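Local coordinates for protein charybdin (Charybdis maritima, PDB 2B7U) that is a plant member of the ribosome-inactivating proteins, with the mixed alpha/beta fold also found in the ricin A chain, at residues Phe27-Arg32 with Met164-Thr169; Phe205-Ile209 with Glu235-Phe239; Thr169-Asp173 with Asn238-Ile242. All blocks are in the same frame, centred on the assembly; numbering follows the deposited sequence.

Contact 1: Phe27-Arg32 with Met164-Thr169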
loop_
_atom_site.group_PDB
_atom_site.type_symbol
_atom_site.label_atom_id
_atom_site.label_comp_id
_atom_site.label_asym_id
_atom_site.label_seq_id
_atom_site.Cartn_x
_atom_site.Cartn_y
_atom_site.Cartn_z
ATOM N N PHE A 27 -10.344 10.201 -1.606
ATOM C CA PHE A 27 -8.904 10.265 -1.766
ATOM C C PHE A 27 -8.329 8.957 -2.302
ATOM O O PHE A 27 -7.505 8.948 -3.203
ATOM C CB PHE A 27 -8.249 10.622 -0.430
ATOM C CG PHE A 27 -6.777 10.818 -0.531
ATOM C CD1 PHE A 27 -6.238 12.032 -0.932
ATOM C CD2 PHE A 27 -5.914 9.784 -0.219
ATOM C CE1 PHE A 27 -4.876 12.197 -1.038
ATOM C CE2 PHE A 27 -4.556 9.954 -0.298
ATOM C CZ PHE A 27 -4.036 11.167 -0.714
ATOM N N ILE A 28 -8.781 7.852 -1.738
ATOM C CA ILE A 28 -8.279 6.540 -2.168
ATOM C C ILE A 28 -8.674 6.267 -3.625
ATOM O O ILE A 28 -7.855 5.783 -4.417
ATOM C CB ILE A 28 -8.767 5.416 -1.223
ATOM C CG1 ILE A 28 -8.180 5.578 0.191
ATOM C CG2 ILE A 28 -8.424 4.033 -1.798
ATOM C CD1 ILE A 28 -6.697 5.524 0.292
ATOM N N LYS A 29 -9.911 6.594 -3.975
ATOM C CA LYS A 29 -10.396 6.391 -5.351
ATOM C C LYS A 29 -9.566 7.224 -6.320
ATOM O O LYS A 29 -9.159 6.750 -7.369
ATOM C CB LYS A 29 -11.868 6.725 -5.433
ATOM C CG LYS A 29 -12.729 5.651 -4.780
ATOM C CD LYS A 29 -14.165 6.081 -4.577
ATOM C CE LYS A 29 -14.940 6.198 -5.862
ATOM N NZ LYS A 29 -16.348 6.656 -5.687
ATOM N N ASN A 30 -9.290 8.472 -5.955
ATOM C CA ASN A 30 -8.463 9.316 -6.805
ATOM C C ASN A 30 -7.040 8.801 -6.924
ATOM O O ASN A 30 -6.426 8.880 -7.989
ATOM C CB ASN A 30 -8.473 10.771 -6.312
ATOM C CG ASN A 30 -9.818 11.425 -6.481
ATOM O OD1 ASN A 30 -10.619 11.009 -7.311
ATOM N ND2 ASN A 30 -10.072 12.478 -5.708
ATOM N N LEU A 31 -6.504 8.256 -5.836
ATOM C CA LEU A 31 -5.160 7.736 -5.847
ATOM C C LEU A 31 -5.056 6.526 -6.789
ATOM O O LEU A 31 -4.097 6.381 -7.529
ATOM C CB LEU A 31 -4.737 7.370 -4.434
ATOM C CG LEU A 31 -3.348 6.769 -4.282
ATOM C CD1 LEU A 31 -2.275 7.638 -4.948
ATOM C CD2 LEU A 31 -3.019 6.508 -2.842
ATOM N N ARG A 32 -6.054 5.657 -6.758
ATOM C CA ARG A 32 -6.089 4.530 -7.699
ATOM C C ARG A 32 -6.057 4.974 -9.164
ATOM O O ARG A 32 -5.344 4.398 -9.994
ATOM C CB ARG A 32 -7.312 3.676 -7.436
ATOM C CG ARG A 32 -7.288 2.902 -6.157
ATOM C CD ARG A 32 -8.632 2.349 -5.836
ATOM N NE ARG A 32 -8.683 1.564 -4.604
ATOM C CZ ARG A 32 -9.817 1.341 -3.926
ATOM N NH1 ARG A 32 -9.802 0.636 -2.811
ATOM N NH2 ARG A 32 -10.987 1.809 -4.372
ATOM N N MET A 164 -3.470 2.122 5.999
ATOM C CA MET A 164 -4.559 3.003 5.614
ATOM C C MET A 164 -4.458 3.616 4.238
ATOM O O MET A 164 -5.464 4.118 3.716
ATOM C CB MET A 164 -4.749 4.096 6.681
ATOM C CG MET A 164 -5.066 3.511 8.014
ATOM S SD MET A 164 -5.433 4.730 9.321
ATOM C CE MET A 164 -7.084 5.244 8.847
ATOM N N PHE A 165 -3.275 3.579 3.628
ATOM C CA PHE A 165 -3.128 4.082 2.256
ATOM C C PHE A 165 -2.770 2.971 1.291
ATOM O O PHE A 165 -3.491 2.769 0.316
ATOM C CB PHE A 165 -2.203 5.287 2.239
ATOM C CG PHE A 165 -2.799 6.439 2.978
ATOM C CD1 PHE A 165 -3.753 7.224 2.363
ATOM C CD2 PHE A 165 -2.519 6.651 4.302
ATOM C CE1 PHE A 165 -4.385 8.251 3.031
ATOM C CE2 PHE A 165 -3.155 7.683 5.001
ATOM C CZ PHE A 165 -4.087 8.491 4.360
ATOM N N CYS A 166 -1.752 2.190 1.588
ATOM C CA CYS A 166 -1.347 1.143 0.613
ATOM C C CYS A 166 -2.338 -0.033 0.573
ATOM O O CYS A 166 -2.844 -0.398 -0.503
ATOM C CB CYS A 166 0.048 0.672 0.859
ATOM S SG CYS A 166 1.228 2.079 0.838
ATOM N N GLU A 167 -2.643 -0.625 1.720
ATOM C CA GLU A 167 -3.540 -1.758 1.702
ATOM C C GLU A 167 -4.965 -1.335 1.309
ATOM O O GLU A 167 -5.674 -2.047 0.607
ATOM C CB GLU A 167 -3.546 -2.479 3.036
ATOM C CG GLU A 167 -2.181 -2.894 3.542
ATOM C CD GLU A 167 -1.470 -3.897 2.682
ATOM O OE1 GLU A 167 -2.080 -4.429 1.717
ATOM O OE2 GLU A 167 -0.271 -4.158 2.946
ATOM N N ALA A 168 -5.418 -0.178 1.793
ATOM C CA ALA A 168 -6.729 0.351 1.385
ATOM C C ALA A 168 -6.811 0.591 -0.125
ATOM O O ALA A 168 -7.838 0.314 -0.751
ATOM C CB ALA A 168 -7.037 1.637 2.146
ATOM N N THR A 169 -5.723 1.073 -0.726
ATOM C CA THR A 169 -5.664 1.286 -2.172
ATOM C C THR A 169 -5.766 -0.057 -2.905
ATOM O O THR A 169 -6.519 -0.200 -3.866
ATOM C CB THR A 169 -4.389 2.045 -2.540
ATOM O OG1 THR A 169 -4.479 3.381 -1.996
ATOM C CG2 THR A 169 -4.176 2.156 -4.017
#
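The helical turns F27-R32 and M164-T169 cross at -68° with their axes 10.1 Å apart, and I28 and T169 have the nearest CA atoms. At one end the two phenylalanines meet with their ring planes nearly perpendicular, F27 CE2 lying 3.7 Å from F165 CE1. The F27 ring gets there because its CG is anti to the backbone N (chi1 -175°). Around it, V12 of strand 7-15 and L60 of strand 56-64 extend this apolar patch into the main sheet.

In the middle I28 reaches forward with CD1, which sits among M164 O, the F165 ring, A168 CB and the T169 hydroxyl. L31 CD2 comes from another side to within 3.6 Å of T169 OG1. That hydroxyl is turned back on its own helix: OG1 donates to F165 O at 2.6 Å, while T169 N reaches the same oxygen from the opposite face of the carbonyl plane.

At the other end R32 runs extended from CG to NE past T169, the two side chains pointing in opposite directions. Its NE donates to T169 O at 2.9 Å, fairly straight (157° at the hydrogen) and on a lone pair. NH1 takes A168 O, also at 2.9 Å, with a more bent bond. I28 CG2 lies over one guanidinium face, toward its rim.

One cation thus holds two successive carbonyls in the last turn of helix 151-170, fixing the guanidinium's rotation. The negative end of the helix dipole probably strengthens both bonds. The contact is apolar at the phenylalanines and I28 and ends in a pair of charge-assisted bonds at R32.

Contact 2: Phe205-Ile209 with Glu235-Phe239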
loop_
_atom_site.group_PDB
_atom_site.type_symbol
_atom_site.label_atom_id
_atom_site.label_comp_id
_atom_site.label_asym_id
_atom_site.label_seq_id
_atom_site.Cartn_x
_atom_site.Cartn_y
_atom_site.Cartn_z
ATOM N N PHE A 205 -2.911 -12.925 -6.107
ATOM C CA PHE A 205 -4.199 -12.648 -6.745
ATOM C C PHE A 205 -4.034 -11.783 -7.996
ATOM O O PHE A 205 -4.706 -12.024 -9.019
ATOM C CB PHE A 205 -5.127 -11.909 -5.766
ATOM C CG PHE A 205 -5.655 -12.741 -4.614
ATOM C CD1 PHE A 205 -6.318 -12.104 -3.557
ATOM C CD2 PHE A 205 -5.541 -14.110 -4.579
ATOM C CE1 PHE A 205 -6.859 -12.847 -2.507
ATOM C CE2 PHE A 205 -6.085 -14.850 -3.512
ATOM C CZ PHE A 205 -6.739 -14.203 -2.502
ATOM N N SER A 206 -3.172 -10.779 -7.940
ATOM C CA SER A 206 -2.943 -9.933 -9.121
ATOM C C SER A 206 -2.456 -10.793 -10.272
ATOM O O SER A 206 -2.920 -10.625 -11.393
ATOM C CB SER A 206 -1.918 -8.847 -8.824
ATOM O OG SER A 206 -2.460 -7.892 -7.918
ATOM N N PHE A 207 -1.511 -11.678 -9.987
ATOM C CA PHE A 207 -0.967 -12.557 -11.012
ATOM C C PHE A 207 -2.046 -13.462 -11.581
ATOM O O PHE A 207 -2.168 -13.632 -12.808
ATOM C CB PHE A 207 0.157 -13.423 -10.447
ATOM C CG PHE A 207 0.750 -14.342 -11.471
ATOM C CD1 PHE A 207 0.325 -15.651 -11.553
ATOM C CD2 PHE A 207 1.667 -13.855 -12.399
ATOM C CE1 PHE A 207 0.836 -16.499 -12.538
ATOM C CE2 PHE A 207 2.190 -14.703 -13.373
ATOM C CZ PHE A 207 1.768 -16.013 -13.427
ATOM N N MET A 208 -2.825 -14.105 -10.703
ATOM C CA MET A 208 -3.893 -14.995 -11.197
ATOM C C MET A 208 -4.856 -14.280 -12.145
ATOM O O MET A 208 -5.327 -14.839 -13.155
ATOM C CB MET A 208 -4.731 -15.579 -10.046
ATOM C CG MET A 208 -3.995 -16.463 -9.132
ATOM S SD MET A 208 -5.059 -16.893 -7.723
ATOM C CE MET A 208 -3.816 -17.583 -6.686
ATOM N N ILE A 209 -5.211 -13.055 -11.787
ATOM C CA ILE A 209 -6.172 -12.243 -12.564
ATOM C C ILE A 209 -5.581 -11.866 -13.919
ATOM O O ILE A 209 -6.219 -12.099 -14.955
ATOM C CB ILE A 209 -6.583 -11.003 -11.779
ATOM C CG1 ILE A 209 -7.439 -11.437 -10.572
ATOM C CG2 ILE A 209 -7.361 -10.013 -12.653
ATOM C CD1 ILE A 209 -7.493 -10.388 -9.518
ATOM N N GLU A 235 -14.645 -12.890 -10.292
ATOM C CA GLU A 235 -15.117 -12.720 -8.925
ATOM C C GLU A 235 -13.974 -12.278 -8.034
ATOM O O GLU A 235 -14.167 -11.482 -7.123
ATOM C CB GLU A 235 -15.704 -14.010 -8.379
ATOM C CG GLU A 235 -16.990 -14.434 -8.986
ATOM C CD GLU A 235 -17.326 -15.849 -8.557
ATOM O OE1 GLU A 235 -18.215 -16.018 -7.686
ATOM O OE2 GLU A 235 -16.678 -16.788 -9.065
ATOM N N LEU A 236 -12.779 -12.789 -8.296
ATOM C CA LEU A 236 -11.620 -12.386 -7.482
ATOM C C LEU A 236 -11.289 -10.904 -7.699
ATOM O O LEU A 236 -10.966 -10.153 -6.750
ATOM C CB LEU A 236 -10.440 -13.284 -7.799
ATOM C CG LEU A 236 -9.219 -13.131 -6.906
ATOM C CD1 LEU A 236 -9.544 -13.471 -5.431
ATOM C CD2 LEU A 236 -8.123 -13.977 -7.406
ATOM N N LEU A 237 -11.377 -10.469 -8.960
ATOM C CA LEU A 237 -11.053 -9.089 -9.321
ATOM C C LEU A 237 -11.913 -8.061 -8.557
ATOM O O LEU A 237 -11.457 -6.961 -8.259
ATOM C CB LEU A 237 -11.179 -8.890 -10.845
ATOM C CG LEU A 237 -10.837 -7.493 -11.367
ATOM C CD1 LEU A 237 -9.417 -7.062 -10.960
ATOM C CD2 LEU A 237 -11.039 -7.439 -12.886
ATOM N N ASN A 238 -13.147 -8.448 -8.225
ATOM C CA ASN A 238 -14.073 -7.589 -7.480
ATOM C C ASN A 238 -13.519 -7.180 -6.120
ATOM O O ASN A 238 -13.902 -6.121 -5.574
ATOM C CB ASN A 238 -15.405 -8.302 -7.278
ATOM C CG ASN A 238 -16.287 -8.339 -8.530
ATOM O OD1 ASN A 238 -17.250 -9.117 -8.568
ATOM N ND2 ASN A 238 -15.987 -7.508 -9.547
ATOM N N PHE A 239 -12.616 -7.985 -5.559
ATOM C CA PHE A 239 -11.964 -7.630 -4.284
ATOM C C PHE A 239 -10.876 -6.573 -4.422
ATOM O O PHE A 239 -10.554 -5.898 -3.435
ATOM C CB PHE A 239 -11.340 -8.872 -3.630
ATOM C CG PHE A 239 -12.345 -9.840 -3.093
ATOM C CD1 PHE A 239 -12.957 -10.756 -3.936
ATOM C CD2 PHE A 239 -12.704 -9.815 -1.745
ATOM C CE1 PHE A 239 -13.911 -11.661 -3.447
ATOM C CE2 PHE A 239 -13.647 -10.730 -1.245
ATOM C CZ PHE A 239 -14.245 -11.651 -2.117
#
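L236 meets F205, M208 and I209 of helix 202-214, and its two methyls do different jobs there. CD1 sits over the middle of the F205 ring, 3.8 Å from the centroid and only 5° off the ring normal, a textbook CH-pi contact. CD2 lies nearer the CB end of the same ring, 3.8 Å from F205 CD2, and also meets I209 CG1 at 4.1 Å. The leucine arrives across the phenylalanine at about a right angle, with its CG anti to the backbone N (chi1 -172°), which carries both methyls out toward the helix.

I209 supplies the other close part. Its CD1 pushes right up to the backbone of the second segment, 3.8 Å from L237 CA, while its CG2 branch meets L237 CD1 at 4.0 Å. These two residues also have the nearest CA atoms of the two segments, 6.7 Å apart.

Packing slackens away from this centre. M208 offers just its sulfur, with SD 4.2 Å from L236 CD2. F239 directs its CB toward the helix, yet its ring does not touch it; its edge lies instead by L236 O, in the ring plane. Toward the exposed N238 the contact runs out to solvent. No hydrogen bond crosses the interface.

I225 and I230 of the small hairpin flank L236, and L40 of strand 38-40 touches both I209 and L237. A helix packed with a two-stranded antiparallel sheet and the short helix 233-237 following it is the arrangement of the C-terminal region in ribosome-inactivating proteins such as ricin A chain.

Contact 3: Thr169-Asp173 with Asn238-Ile242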
loop_
_atom_site.group_PDB
_atom_site.type_symbol
_atom_site.label_atom_id
_atom_site.label_comp_id
_atom_site.label_asym_id
_atom_site.label_seq_id
_atom_site.Cartn_x
_atom_site.Cartn_y
_atom_site.Cartn_z
ATOM N N THR A 169 -5.723 1.073 -0.726
ATOM C CA THR A 169 -5.664 1.286 -2.172
ATOM C C THR A 169 -5.766 -0.057 -2.905
ATOM O O THR A 169 -6.519 -0.200 -3.866
ATOM C CB THR A 169 -4.389 2.045 -2.540
ATOM O OG1 THR A 169 -4.479 3.381 -1.996
ATOM C CG2 THR A 169 -4.176 2.156 -4.017
ATOM N N ARG A 170 -5.091 -1.056 -2.375
ATOM C CA ARG A 170 -5.105 -2.399 -2.996
ATOM C C ARG A 170 -6.446 -3.118 -2.913
ATOM O O ARG A 170 -6.766 -3.891 -3.817
ATOM C CB ARG A 170 -4.037 -3.273 -2.375
ATOM C CG ARG A 170 -2.595 -2.874 -2.588
ATOM C CD ARG A 170 -1.687 -3.744 -1.726
ATOM N NE ARG A 170 -0.278 -3.516 -2.026
ATOM C CZ ARG A 170 0.678 -3.315 -1.121
ATOM N NH1 ARG A 170 0.405 -3.352 0.175
ATOM N NH2 ARG A 170 1.922 -3.125 -1.513
ATOM N N PHE A 171 -7.202 -2.952 -1.829
ATOM C CA PHE A 171 -8.411 -3.764 -1.590
ATOM C C PHE A 171 -9.637 -2.958 -1.240
ATOM O O PHE A 171 -9.622 -2.164 -0.309
ATOM C CB PHE A 171 -8.161 -4.780 -0.478
ATOM C CG PHE A 171 -7.196 -5.874 -0.872
ATOM C CD1 PHE A 171 -7.627 -6.907 -1.682
ATOM C CD2 PHE A 171 -5.889 -5.848 -0.456
ATOM C CE1 PHE A 171 -6.736 -7.905 -2.040
ATOM C CE2 PHE A 171 -4.996 -6.840 -0.824
ATOM C CZ PHE A 171 -5.428 -7.871 -1.606
ATOM N N VAL A 172 -10.706 -3.190 -1.984
ATOM C CA VAL A 172 -11.990 -2.544 -1.757
ATOM C C VAL A 172 -12.482 -2.685 -0.327
ATOM O O VAL A 172 -12.914 -1.696 0.282
ATOM C CB VAL A 172 -13.045 -3.114 -2.767
ATOM C CG1 VAL A 172 -14.445 -2.574 -2.473
ATOM C CG2 VAL A 172 -12.594 -2.782 -4.211
ATOM N N ASP A 173 -12.432 -3.895 0.206
ATOM C CA ASP A 173 -13.043 -4.189 1.523
ATOM C C ASP A 173 -12.247 -3.518 2.643
ATOM O O ASP A 173 -12.810 -3.166 3.689
ATOM C CB ASP A 173 -13.112 -5.698 1.770
ATOM C CG ASP A 173 -14.102 -6.384 0.862
ATOM O OD1 ASP A 173 -15.290 -6.004 0.909
ATOM O OD2 ASP A 173 -13.685 -7.271 0.093
ATOM N N ASN A 238 -13.147 -8.448 -8.225
ATOM C CA ASN A 238 -14.073 -7.589 -7.480
ATOM C C ASN A 238 -13.519 -7.180 -6.120
ATOM O O ASN A 238 -13.902 -6.121 -5.574
ATOM C CB ASN A 238 -15.405 -8.302 -7.278
ATOM C CG ASN A 238 -16.287 -8.339 -8.530
ATOM O OD1 ASN A 238 -17.250 -9.117 -8.568
ATOM N ND2 ASN A 238 -15.987 -7.508 -9.547
ATOM N N PHE A 239 -12.616 -7.985 -5.559
ATOM C CA PHE A 239 -11.964 -7.630 -4.284
ATOM C C PHE A 239 -10.876 -6.573 -4.422
ATOM O O PHE A 239 -10.554 -5.898 -3.435
ATOM C CB PHE A 239 -11.340 -8.872 -3.630
ATOM C CG PHE A 239 -12.345 -9.840 -3.093
ATOM C CD1 PHE A 239 -12.957 -10.756 -3.936
ATOM C CD2 PHE A 239 -12.704 -9.815 -1.745
ATOM C CE1 PHE A 239 -13.911 -11.661 -3.447
ATOM C CE2 PHE A 239 -13.647 -10.730 -1.245
ATOM C CZ PHE A 239 -14.245 -11.651 -2.117
ATOM N N LEU A 240 -10.274 -6.445 -5.603
ATOM C CA LEU A 240 -9.108 -5.584 -5.753
ATOM C C LEU A 240 -9.468 -4.180 -6.201
ATOM O O LEU A 240 -10.307 -3.971 -7.059
ATOM C CB LEU A 240 -8.095 -6.162 -6.754
ATOM C CG LEU A 240 -7.158 -7.219 -6.168
ATOM C CD1 LEU A 240 -7.890 -8.480 -5.763
ATOM C CD2 LEU A 240 -5.973 -7.572 -7.072
ATOM N N GLY A 241 -8.860 -3.211 -5.568
ATOM C CA GLY A 241 -8.935 -1.831 -5.982
ATOM C C GLY A 241 -7.980 -1.444 -7.085
ATOM O O GLY A 241 -8.205 -0.479 -7.830
ATOM N N ILE A 242 -6.857 -2.158 -7.144
ATOM C CA ILE A 242 -5.814 -1.946 -8.141
ATOM C C ILE A 242 -5.001 -3.247 -8.216
ATOM O O ILE A 242 -4.920 -3.993 -7.238
ATOM C CB ILE A 242 -4.978 -0.649 -7.825
ATOM C CG1 ILE A 242 -4.131 -0.238 -9.043
ATOM C CG2 ILE A 242 -4.140 -0.843 -6.587
ATOM C CD1 ILE A 242 -3.816 1.216 -9.054
HETATM O O HOH W 1 -11.391 -6.325 -0.882
#
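F171 and L240 face each other in a single antiparallel bridge, a non-hydrogen-bonded pair with CA atoms 4.6 Å apart. The flanking bonds are G241 N to R170 O at 2.8 Å, its donor well above the carbonyl plane, and V172 N to F239 O at 3.1 Å.

The F171 side chain leaves the bridge with CG anti to its carbonyl carbon (chi1 -69°). Its CB lies 4.0 Å from F239 O; CD1 comes closer to that oxygen, at 3.6 Å, which sits at the ring edge. Farther out, CE1 touches L240 CD1 at 3.9 Å, the two side chains lying side by side.

One water joins D173 N, D173 OD2 and F239 O. D173 OD2 also approaches the F239 ring obliquely, 3.3 Å from F239 CD2, the planes 63° apart. D173 OD1 is hydrogen-bonded to N4 of a bound MES. I242 N is buried with no partner in the model.

The bridge sits at F171, where helix 151-170 gives way to helix 172-180, and ties that break to the loop after helix 233-237. L198 of helix 192-199 and W202 of helix 202-214 pack on F171, while I242 reaches L35 of helix 21-35.

In the fold
Contact 3 joins the other two: its centre lies about 9 Å from that of contact 1 and about 9 Å from that of contact 2, whereas the centres of contacts 1 and 2 are about 17 Å apart and their nearest atoms about 7 Å, without touching. T169 belongs to contacts 1 and 3, and R32 CD packs 3.5 Å from G241 O. N238 and F239 are common to contacts 2 and 3, where I209 CD1 meets L240 CD2 at 4.0 Å. Packing therefore runs from the main sheet to the C-terminal hairpin. The MES, probably from the crystallisation liquor, lies about 3 Å (nearest atoms) from the side chain of D173, a residue of contact 3.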